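Local coordinates for protein trichothecene 15-O-acetyltransferase TRI3 (Fusarium sporotrichioides, PDB 3FOT) that acetylates the 15-hydroxyl of trichothecene intermediates as a coenzyme A-dependent acetyltransferase of the BAHD superfamily, on the route to mycotoxins such as T-2 toxin, at residues 73-78 / 120-125; 84-87 / 92-95; 448-453 / 458-463. All coordinates share one frame; numbering follows the deposited sequence.

Contact 1: 73-78 / 120-125; sequences NLKEMF and WARGCI
K75 and I125 carry this contact. The ammonium NZ of K75 donates a hydrogen bond to the backbone O of I125, 2.7 Å away. The donor meets that oxygen at a C=O...N angle of 147° and stands 28° out of the carbonyl plane. NZ also lies 3.0 Å from the backbone O of R122. R122 adds its CG, 3.8 Å from K75 NZ. Its guanidinium turns elsewhere and pairs with D119. The K75 chain makes one apolar contact on the way: its CG touches CG2 of I125 at 3.7 Å. Beyond it, CD and CE lie alongside the I125 carbonyl oxygen. The two side chains run past each other in opposite directions. K75 leaves its helix with CG anti to the backbone N and stays nearly extended until a bend at chi4 (65°), which turns NZ to the I125 carbonyl. The other branch of I125 points to F78: CD1 meets CB of F78 at 4.2 Å and sits near the F78 backbone O. The F78 ring itself leads away from I125. The two helices and the strand belong to one chloramphenicol acetyltransferase-like domain of the BAHD type. Helix 71-88 packs on the sheet in which 125-129 is an outermost strand, and helix 114-124 leads into that strand. On that sheet L159 touches both I125 and F78, while F202 and V205 of helix 191-205 touch F78. K75 NZ also forms a salt bridge with E79, one turn further along its own helix. That carboxylate would probably balance some of the lysine charge. A bound sulfate, probably from the crystallisation liquor, lies about 4 Å from the K75 side chain.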
loop_
_atom_site.group_PDB
_atom_site.type_symbol
_atom_site.label_atom_id
_atom_site.label_comp_id
_atom_site.label_asym_id
_atom_site.label_seq_id
_atom_site.Cartn_x
_atom_site.Cartn_y
_atom_site.Cartn_z
ATOM N N ASN A 73 -9.299 21.949 16.853
ATOM C CA ASN A 73 -8.370 21.425 17.841
ATOM C C ASN A 73 -7.789 20.053 17.474
ATOM O O ASN A 73 -6.654 19.751 17.847
ATOM C CB ASN A 73 -8.839 21.591 19.318
ATOM C CG ASN A 73 -9.946 20.631 19.727
ATOM O OD1 ASN A 73 -10.205 19.626 19.084
ATOM N ND2 ASN A 73 -10.604 20.947 20.857
ATOM N N LEU A 74 -8.513 19.278 16.647
ATOM C CA LEU A 74 -7.946 18.024 16.125
ATOM C C LEU A 74 -6.776 18.308 15.188
ATOM O O LEU A 74 -5.731 17.641 15.246
ATOM C CB LEU A 74 -9.012 17.159 15.436
ATOM C CG LEU A 74 -9.956 16.431 16.413
ATOM C CD1 LEU A 74 -11.200 15.872 15.688
ATOM C CD2 LEU A 74 -9.195 15.310 17.152
ATOM N N LYS A 75 -6.937 19.328 14.348
ATOM C CA LYS A 75 -5.873 19.742 13.451
ATOM C C LYS A 75 -4.686 20.157 14.306
ATOM O O LYS A 75 -3.543 19.766 14.032
ATOM C CB LYS A 75 -6.341 20.891 12.562
ATOM C CG LYS A 75 -5.212 21.563 11.754
ATOM C CD LYS A 75 -5.789 22.329 10.556
ATOM C CE LYS A 75 -4.877 23.465 10.130
ATOM N NZ LYS A 75 -3.552 23.047 9.598
ATOM N N GLU A 76 -4.941 20.918 15.365
ATOM C CA GLU A 76 -3.814 21.366 16.214
ATOM C C GLU A 76 -3.056 20.166 16.805
ATOM O O GLU A 76 -1.813 20.110 16.786
ATOM C CB GLU A 76 -4.301 22.334 17.306
ATOM C CG GLU A 76 -3.153 22.875 18.141
ATOM C CD GLU A 76 -3.584 23.629 19.409
ATOM O OE1 GLU A 76 -4.780 23.607 19.777
ATOM O OE2 GLU A 76 -2.671 24.215 20.038
ATOM N N MET A 77 -3.804 19.190 17.326
ATOM C CA MET A 77 -3.203 17.983 17.940
ATOM C C MET A 77 -2.431 17.142 16.905
ATOM O O MET A 77 -1.347 16.617 17.187
ATOM C CB MET A 77 -4.296 17.127 18.597
ATOM C CG MET A 77 -5.043 17.808 19.774
ATOM S SD MET A 77 -6.532 16.836 20.113
ATOM C CE MET A 77 -7.702 18.038 20.640
ATOM N N PHE A 78 -2.977 17.026 15.701
ATOM C CA PHE A 78 -2.296 16.224 14.662
ATOM C C PHE A 78 -1.070 16.935 14.103
ATOM O O PHE A 78 -0.133 16.304 13.631
ATOM C CB PHE A 78 -3.273 15.832 13.557
ATOM C CG PHE A 78 -3.982 14.547 13.844
ATOM C CD1 PHE A 78 -3.314 13.323 13.717
ATOM C CD2 PHE A 78 -5.288 14.548 14.280
ATOM C CE1 PHE A 78 -3.978 12.117 14.015
ATOM C CE2 PHE A 78 -5.961 13.364 14.587
ATOM C CZ PHE A 78 -5.317 12.150 14.445
ATOM N N TRP A 120 5.691 23.713 8.235
ATOM C CA TRP A 120 5.579 22.502 7.435
ATOM C C TRP A 120 4.409 21.611 7.927
ATOM O O TRP A 120 3.571 21.196 7.128
ATOM C CB TRP A 120 6.900 21.698 7.413
ATOM C CG TRP A 120 6.707 20.269 6.945
ATOM C CD1 TRP A 120 6.619 19.824 5.656
ATOM C CD2 TRP A 120 6.507 19.114 7.789
ATOM N NE1 TRP A 120 6.389 18.463 5.643
ATOM C CE2 TRP A 120 6.335 17.999 6.936
ATOM C CE3 TRP A 120 6.475 18.920 9.177
ATOM C CZ2 TRP A 120 6.098 16.702 7.426
ATOM C CZ3 TRP A 120 6.265 17.613 9.681
ATOM C CH2 TRP A 120 6.071 16.522 8.791
ATOM N N ALA A 121 4.379 21.312 9.222
ATOM C CA ALA A 121 3.317 20.443 9.783
ATOM C C ALA A 121 1.908 21.035 9.591
ATOM O O ALA A 121 0.977 20.342 9.178
ATOM C CB ALA A 121 3.605 20.134 11.270
ATOM N N ARG A 122 1.767 22.341 9.844
ATOM C CA ARG A 122 0.491 23.018 9.594
ATOM C C ARG A 122 0.037 22.852 8.140
ATOM O O ARG A 122 -1.165 22.641 7.851
ATOM C CB ARG A 122 0.638 24.494 9.988
ATOM C CG ARG A 122 -0.569 25.372 9.705
ATOM C CD ARG A 122 -0.227 26.847 9.982
ATOM N NE ARG A 122 0.606 26.971 11.178
ATOM C CZ ARG A 122 1.815 27.519 11.179
ATOM N NH1 ARG A 122 2.309 28.043 10.051
ATOM N NH2 ARG A 122 2.509 27.573 12.309
ATOM N N GLY A 123 1.001 22.915 7.216
ATOM C CA GLY A 123 0.749 22.762 5.788
ATOM C C GLY A 123 0.269 21.382 5.363
ATOM O O GLY A 123 -0.288 21.237 4.269
ATOM N N CYS A 124 0.493 20.374 6.221
ATOM C CA CYS A 124 0.145 18.999 5.903
ATOM C C CYS A 124 -1.182 18.522 6.497
ATOM O O CYS A 124 -1.613 17.408 6.197
ATOM C CB CYS A 124 1.226 18.041 6.414
ATOM S SG CYS A 124 2.795 18.187 5.566
ATOM N N ILE A 125 -1.813 19.337 7.337
ATOM C CA ILE A 125 -3.032 18.887 8.013
ATOM C C ILE A 125 -4.154 19.839 7.645
ATOM O O ILE A 125 -4.020 21.049 7.822
ATOM C CB ILE A 125 -2.880 18.884 9.557
ATOM C CG1 ILE A 125 -1.623 18.129 10.023
ATOM C CG2 ILE A 125 -4.153 18.346 10.225
ATOM C CD1 ILE A 125 -1.638 16.655 9.796
#

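Contact 2: 84-87 / 92-95; sequences DARF and CACT
R86 meets A93 and C92 without any hydrogen bond between the two segments. One contact sets a methyl against a flat cation. CB of A93 lies over the centre of one face of the R86 guanidinium, 3.3 Å from CZ. NE and NH1 are almost as near, at 3.5 Å and 3.4 Å from the same CB. With chi1 at 178° and the chain straight as far as NE, the R86 guanidinium is carried away from the helix backbone and stands alongside A93. The second contact is made by sulfur. SG of C92 packs against the base of R86, 3.4 Å from CA and 3.7 Å from CB. Here the chain leaves helix 71-88 and turns back through residues 92-95 toward strand 95-97, an outermost strand of a small antiparallel sheet. The loop lies back against the last turn of the helix. F197 of helix 191-205 touches both A85 and C92. The polar partners of the R86 guanidinium lie outside the two segments. NE bonds to the hydroxyl of Y108 on strand 105-109, and NH1 bonds to a glycerol probably left from crystallisation. The guanidinium also makes a cation-pi contact with W120.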
loop_
_atom_site.group_PDB
_atom_site.type_symbol
_atom_site.label_atom_id
_atom_site.label_comp_id
_atom_site.label_asym_id
_atom_site.label_seq_id
_atom_site.Cartn_x
_atom_site.Cartn_y
_atom_site.Cartn_z
ATOM N N ASP A 84 6.296 15.247 16.031
ATOM C CA ASP A 84 6.928 14.154 16.749
ATOM C C ASP A 84 7.243 13.024 15.777
ATOM O O ASP A 84 8.304 12.411 15.855
ATOM C CB ASP A 84 6.008 13.602 17.853
ATOM C CG ASP A 84 5.792 14.581 18.986
ATOM O OD1 ASP A 84 6.607 15.544 19.118
ATOM O OD2 ASP A 84 4.804 14.364 19.743
ATOM N N ALA A 85 6.302 12.758 14.864
ATOM C CA ALA A 85 6.429 11.636 13.942
ATOM C C ALA A 85 7.556 11.890 12.939
ATOM O O ALA A 85 8.259 10.957 12.550
ATOM C CB ALA A 85 5.125 11.379 13.235
ATOM N N ARG A 86 7.733 13.150 12.547
ATOM C CA ARG A 86 8.798 13.541 11.623
ATOM C C ARG A 86 10.143 13.250 12.268
ATOM O O ARG A 86 11.061 12.765 11.609
ATOM C CB ARG A 86 8.715 15.028 11.247
ATOM C CG ARG A 86 9.888 15.429 10.303
ATOM C CD ARG A 86 9.731 16.799 9.734
ATOM N NE ARG A 86 10.863 17.176 8.887
ATOM C CZ ARG A 86 10.854 18.176 8.013
ATOM N NH1 ARG A 86 9.760 18.912 7.816
ATOM N NH2 ARG A 86 11.962 18.434 7.301
ATOM N N PHE A 87 10.245 13.539 13.566
ATOM C CA PHE A 87 11.446 13.202 14.321
ATOM C C PHE A 87 11.731 11.705 14.361
ATOM O O PHE A 87 12.851 11.284 14.106
ATOM C CB PHE A 87 11.420 13.781 15.738
ATOM C CG PHE A 87 12.760 13.763 16.388
ATOM C CD1 PHE A 87 13.652 14.812 16.166
ATOM C CD2 PHE A 87 13.166 12.666 17.154
ATOM C CE1 PHE A 87 14.935 14.787 16.742
ATOM C CE2 PHE A 87 14.458 12.634 17.725
ATOM C CZ PHE A 87 15.318 13.708 17.512
ATOM N N CYS A 92 8.308 11.089 6.214
ATOM C CA CYS A 92 7.105 11.920 6.048
ATOM C C CYS A 92 7.380 13.342 5.511
ATOM O O CYS A 92 6.433 14.055 5.134
ATOM C CB CYS A 92 6.327 11.988 7.369
ATOM S SG CYS A 92 7.227 12.887 8.664
ATOM N N ALA A 93 8.661 13.753 5.464
ATOM C CA ALA A 93 9.008 15.032 4.832
ATOM C C ALA A 93 10.096 14.967 3.760
ATOM O O ALA A 93 10.667 16.011 3.387
ATOM C CB ALA A 93 9.393 16.064 5.905
ATOM N N CYS A 94 10.388 13.764 3.266
ATOM C CA CYS A 94 11.287 13.647 2.123
ATOM C C CYS A 94 10.598 14.257 0.895
ATOM O O CYS A 94 9.359 14.341 0.840
ATOM C CB CYS A 94 11.684 12.185 1.864
ATOM S SG CYS A 94 12.713 11.452 3.150
ATOM N N THR A 95 11.407 14.700 -0.069
ATOM C CA THR A 95 10.911 15.308 -1.284
ATOM C C THR A 95 11.549 14.599 -2.482
ATOM O O THR A 95 12.532 13.880 -2.334
ATOM C CB THR A 95 11.278 16.808 -1.321
ATOM O OG1 THR A 95 12.698 16.961 -1.142
ATOM C CG2 THR A 95 10.549 17.562 -0.212
#

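Contact 3: 448-453 / 458-463; sequences HEIKQT and NVLSVE
I450 O takes two backbone bonds, from V459 N at 2.8 Å and from L460 N at 3.1 Å. The first N-H lies in the carbonyl plane and the second is tilted 17° from it. V459 and L460 both face I450, which makes a classic beta bulge. I450 N completes its hydrogen-bonded pair by donating to L460 O, 2.8 Å away. V462 N donates to H448 O at 2.8 Å. V462 O accepts from R484 NE and W483 NE1. The two segments form an antiparallel hairpin at one border of the six-stranded mixed sheet, where strand 449-452 is outermost. Strand 53-61 flanks 457-469 on its other side. N458 OD1 accepts from K451 NZ at 3.0 Å, with the donor 32° out of the amide carbonyl plane. The K451 chain runs beside N458 and bends at chi4 (-92°) to reach it. NZ also makes a weak bond to G456 O. The same OD1 lies 3.5 Å from CB of E449, whose side chain crosses that of N458. On the I450 face, CD1 of I450 meets CD1 of L460 at 4.1 Å. L59 touches both, and F202 and V205 touch I450. H448 NE2 bonds to E443, while Q452 OE1 bonds to T455.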
loop_
_atom_site.group_PDB
_atom_site.type_symbol
_atom_site.label_atom_id
_atom_site.label_comp_id
_atom_site.label_asym_id
_atom_site.label_seq_id
_atom_site.Cartn_x
_atom_site.Cartn_y
_atom_site.Cartn_z
ATOM N N HIS A 448 -6.598 -0.027 17.530
ATOM C CA HIS A 448 -8.069 0.054 17.501
ATOM C C HIS A 448 -8.629 1.383 18.018
ATOM O O HIS A 448 -9.760 1.776 17.649
ATOM C CB HIS A 448 -8.677 -1.045 18.347
ATOM C CG HIS A 448 -8.713 -2.382 17.681
ATOM N ND1 HIS A 448 -9.142 -3.517 18.341
ATOM C CD2 HIS A 448 -8.363 -2.777 16.432
ATOM C CE1 HIS A 448 -9.097 -4.546 17.509
ATOM N NE2 HIS A 448 -8.611 -4.129 16.352
ATOM N N GLU A 449 -7.879 2.051 18.891
ATOM C CA GLU A 449 -8.333 3.328 19.442
ATOM C C GLU A 449 -7.220 4.347 19.520
ATOM O O GLU A 449 -6.023 3.999 19.625
ATOM C CB GLU A 449 -8.946 3.167 20.854
ATOM C CG GLU A 449 -10.059 2.145 21.007
ATOM C CD GLU A 449 -9.569 0.747 21.360
ATOM O OE1 GLU A 449 -8.392 0.568 21.746
ATOM O OE2 GLU A 449 -10.392 -0.184 21.271
ATOM N N ILE A 450 -7.626 5.615 19.449
ATOM C CA ILE A 450 -6.789 6.722 19.843
ATOM C C ILE A 450 -7.206 7.016 21.291
ATOM O O ILE A 450 -8.398 7.198 21.570
ATOM C CB ILE A 450 -7.037 7.969 18.956
ATOM C CG1 ILE A 450 -6.576 7.688 17.526
ATOM C CG2 ILE A 450 -6.255 9.174 19.501
ATOM C CD1 ILE A 450 -7.044 8.692 16.467
ATOM N N LYS A 451 -6.220 7.033 22.183
ATOM C CA LYS A 451 -6.420 7.228 23.631
ATOM C C LYS A 451 -5.788 8.535 24.077
ATOM O O LYS A 451 -4.836 9.009 23.457
ATOM C CB LYS A 451 -5.756 6.095 24.424
ATOM C CG LYS A 451 -6.436 4.758 24.229
ATOM C CD LYS A 451 -5.633 3.648 24.852
ATOM C CE LYS A 451 -6.342 2.327 24.613
ATOM N NZ LYS A 451 -7.227 2.058 25.760
ATOM N N GLN A 452 -6.321 9.111 25.157
ATOM C CA GLN A 452 -5.610 10.149 25.919
ATOM C C GLN A 452 -4.563 9.407 26.750
ATOM O O GLN A 452 -4.899 8.636 27.656
ATOM C CB GLN A 452 -6.571 10.896 26.845
ATOM C CG GLN A 452 -5.911 12.016 27.619
ATOM C CD GLN A 452 -6.847 12.699 28.589
ATOM O OE1 GLN A 452 -7.885 12.153 28.967
ATOM N NE2 GLN A 452 -6.460 13.879 29.037
ATOM N N THR A 453 -3.300 9.605 26.397
ATOM C CA THR A 453 -2.225 8.769 26.897
ATOM C C THR A 453 -2.110 8.843 28.424
ATOM O O THR A 453 -1.902 7.812 29.082
ATOM C CB THR A 453 -0.906 9.120 26.214
ATOM O OG1 THR A 453 -1.086 8.998 24.796
ATOM C CG2 THR A 453 0.202 8.173 26.637
ATOM N N ASN A 458 -10.218 5.977 26.145
ATOM C CA ASN A 458 -10.457 5.950 24.705
ATOM C C ASN A 458 -11.091 7.262 24.322
ATOM O O ASN A 458 -11.958 7.784 25.048
ATOM C CB ASN A 458 -11.402 4.807 24.330
ATOM C CG ASN A 458 -10.748 3.461 24.394
ATOM O OD1 ASN A 458 -9.536 3.328 24.264
ATOM N ND2 ASN A 458 -11.569 2.425 24.593
ATOM N N VAL A 459 -10.665 7.791 23.179
ATOM C CA VAL A 459 -11.158 9.045 22.678
ATOM C C VAL A 459 -11.796 8.849 21.294
ATOM O O VAL A 459 -12.939 9.249 21.078
ATOM C CB VAL A 459 -10.031 10.090 22.621
ATOM C CG1 VAL A 459 -10.502 11.337 21.939
ATOM C CG2 VAL A 459 -9.534 10.426 24.088
ATOM N N LEU A 460 -11.069 8.216 20.378
ATOM C CA LEU A 460 -11.624 7.939 19.041
ATOM C C LEU A 460 -11.475 6.466 18.723
ATOM O O LEU A 460 -10.406 5.902 18.895
ATOM C CB LEU A 460 -10.945 8.805 17.964
ATOM C CG LEU A 460 -11.302 10.299 18.066
ATOM C CD1 LEU A 460 -10.190 11.141 17.405
ATOM C CD2 LEU A 460 -12.611 10.576 17.404
ATOM N N SER A 461 -12.563 5.840 18.297
ATOM C CA SER A 461 -12.519 4.428 17.907
ATOM C C SER A 461 -12.186 4.361 16.432
ATOM O O SER A 461 -12.799 5.094 15.629
ATOM C CB SER A 461 -13.888 3.783 18.113
ATOM O OG SER A 461 -13.772 2.394 17.815
ATOM N N VAL A 462 -11.210 3.537 16.064
ATOM C CA VAL A 462 -10.874 3.393 14.640
ATOM C C VAL A 462 -11.760 2.284 14.093
ATOM O O VAL A 462 -11.482 1.097 14.328
ATOM C CB VAL A 462 -9.367 3.089 14.394
ATOM C CG1 VAL A 462 -9.063 3.062 12.894
ATOM C CG2 VAL A 462 -8.460 4.132 15.093
ATOM N N GLU A 463 -12.811 2.676 13.375
ATOM C CA GLU A 463 -13.881 1.721 12.987
ATOM C C GLU A 463 -13.567 0.971 11.714
ATOM O O GLU A 463 -13.791 -0.243 11.631
ATOM C CB GLU A 463 -15.227 2.421 12.844
ATOM C CG GLU A 463 -15.661 3.047 14.150
ATOM C CD GLU A 463 -17.153 3.143 14.290
ATOM O OE1 GLU A 463 -17.835 3.465 13.294
ATOM O OE2 GLU A 463 -17.633 2.894 15.412
#

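Contacts 1 and 2 share helix 71-88, and their centres are 13 Å apart. Contact 2 is nested within the chain loop closed by contact 1. W120 joins them directly: its CD2 is 3.3 Å from R86 NH1, and its CZ2 is 3.7 Å from A93 CB. Contact 3 comes later in the chain, with its centre about 18 Å from that of contact 1. The two touch where CD2 of L74 lies 4.3 Å from CD1 of L460. Contacts 2 and 3 do not touch; their nearest atoms are about 9 Å apart. Helix 191-205 packs against residues of all three contacts. All lie away from H414, which binds 15-deacetylcalonectrin.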